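Local coordinates for protein magnesium transporter, putative (Shewanella oneidensis MR-1, PDB 3KXR) that probably transports magnesium or other cations across the membrane, and is represented here by its intracellular N-domain segment and its pair of CBS domains, at the interface of chains A and B. Numbering follows the deposited sequence. Chains: chain A/B, Magnesium transporter, putative.

The interface of chains A and B. Residues chain A 24, 26, 28; chain B 66-68, 94, 98.
The loop before helix 27-36 of chain A and the first turn of that helix, in its MgtE intracellular N segment, lie against the first CBS domain of chain B: A:Tyr24 and A:Pro26 from the loop and A:Ser28 from the helix meet strands 66-68 and 90-94 and the loop after the latter. At one end the contact is made by backbone: the amide N of B:Ser68 donates to the carbonyl O of A:Tyr24 over 2.7 Å, nearly straight at the hydrogen, the donor tilted 24° from the carbonyl plane. The hydroxyl OG of B:Ser68 adds a weak second bond to the same oxygen. Methyl CD2 of B:Leu67 packs beside this oxygen, 3.6 Å from O of A:Tyr24, and also touches CB of that residue. The middle is apolar. CG of the A:Pro26 ring reaches CG2 of B:Val94 at 3.6 Å, the side chains crossing at about a right angle, and CG2 of B:Val66 at 3.8 Å. A chi1 of 49° at B:Val66 sets CG2 anti to its backbone N and directs that methyl at the ring. At the far end, OG of A:Ser28 lies 3.1 Å from both OD1 and OD2 of B:Asp98, a forked hydrogen bond on the syn sides, 19° out of the carboxylate plane. Replacing B:Asp98 by an alanine removes both carboxylate oxygens and would probably leave the A:Ser28 hydroxyl without these acceptors. Polar bonds thus flank a small hydrophobic centre, joining two copies asymmetrically. In this assembly the patch holds the N-segment loop of one copy against the first CBS domain of another, and it may do so in the whole transporter.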
# COMPACT_ATOMS: atom_id res chain seq x y z
N TYR A 24 -5.91 14.90 -19.87
CA TYR A 24 -7.14 15.55 -19.41
C TYR A 24 -7.34 15.52 -17.91
O TYR A 24 -8.10 16.30 -17.38
CB TYR A 24 -8.37 14.94 -20.09
CG TYR A 24 -8.24 14.79 -21.59
CD1 TYR A 24 -8.16 15.90 -22.38
CD2 TYR A 24 -8.20 13.53 -22.19
CE1 TYR A 24 -8.04 15.78 -23.76
CE2 TYR A 24 -8.08 13.41 -23.57
CZ TYR A 24 -7.99 14.53 -24.34
OH TYR A 24 -7.86 14.44 -25.71
N PRO A 26 -5.89 16.01 -14.09
CA PRO A 26 -4.83 16.61 -13.27
C PRO A 26 -3.91 15.54 -12.69
O PRO A 26 -4.36 14.41 -12.39
CB PRO A 26 -5.59 17.25 -12.13
CG PRO A 26 -7.02 17.22 -12.50
CD PRO A 26 -7.22 16.16 -13.48
N SER A 28 -2.68 15.43 -9.89
CA SER A 28 -3.16 15.18 -8.52
C SER A 28 -4.17 14.03 -8.50
O SER A 28 -4.16 13.16 -7.62
CB SER A 28 -3.76 16.45 -7.89
OG SER A 28 -5.00 16.85 -8.46
N VAL B 66 -13.30 15.51 -12.05
CA VAL B 66 -12.49 16.69 -12.36
C VAL B 66 -11.71 16.47 -13.69
O VAL B 66 -11.25 15.37 -13.97
CB VAL B 66 -11.53 17.02 -11.18
CG1 VAL B 66 -10.79 15.76 -10.76
CG2 VAL B 66 -10.58 18.12 -11.56
N LEU B 67 -11.58 17.52 -14.50
CA LEU B 67 -10.78 17.47 -15.72
C LEU B 67 -9.99 18.78 -15.86
O LEU B 67 -10.39 19.82 -15.31
CB LEU B 67 -11.69 17.26 -16.95
CG LEU B 67 -12.38 15.91 -17.17
CD1 LEU B 67 -13.38 15.96 -18.29
CD2 LEU B 67 -11.34 14.83 -17.45
N SER B 68 -8.89 18.75 -16.58
CA SER B 68 -8.09 19.95 -16.77
C SER B 68 -8.74 20.83 -17.83
O SER B 68 -9.69 20.44 -18.51
CB SER B 68 -6.66 19.63 -17.22
OG SER B 68 -6.67 19.18 -18.58
N VAL B 94 -10.10 22.35 -13.70
CA VAL B 94 -8.94 22.97 -13.08
C VAL B 94 -7.91 23.33 -14.14
O VAL B 94 -7.86 22.72 -15.22
CB VAL B 94 -8.28 22.03 -12.02
CG1 VAL B 94 -9.25 21.78 -10.85
CG2 VAL B 94 -7.83 20.72 -12.66
N ASP B 98 -3.76 23.15 -10.86
CA ASP B 98 -4.85 22.58 -10.03
C ASP B 98 -5.76 23.64 -9.42
O ASP B 98 -6.50 23.34 -8.49
CB ASP B 98 -4.29 21.69 -8.89
CG ASP B 98 -4.54 20.20 -9.10
OD1 ASP B 98 -5.71 19.75 -9.15
OD2 ASP B 98 -3.53 19.45 -9.18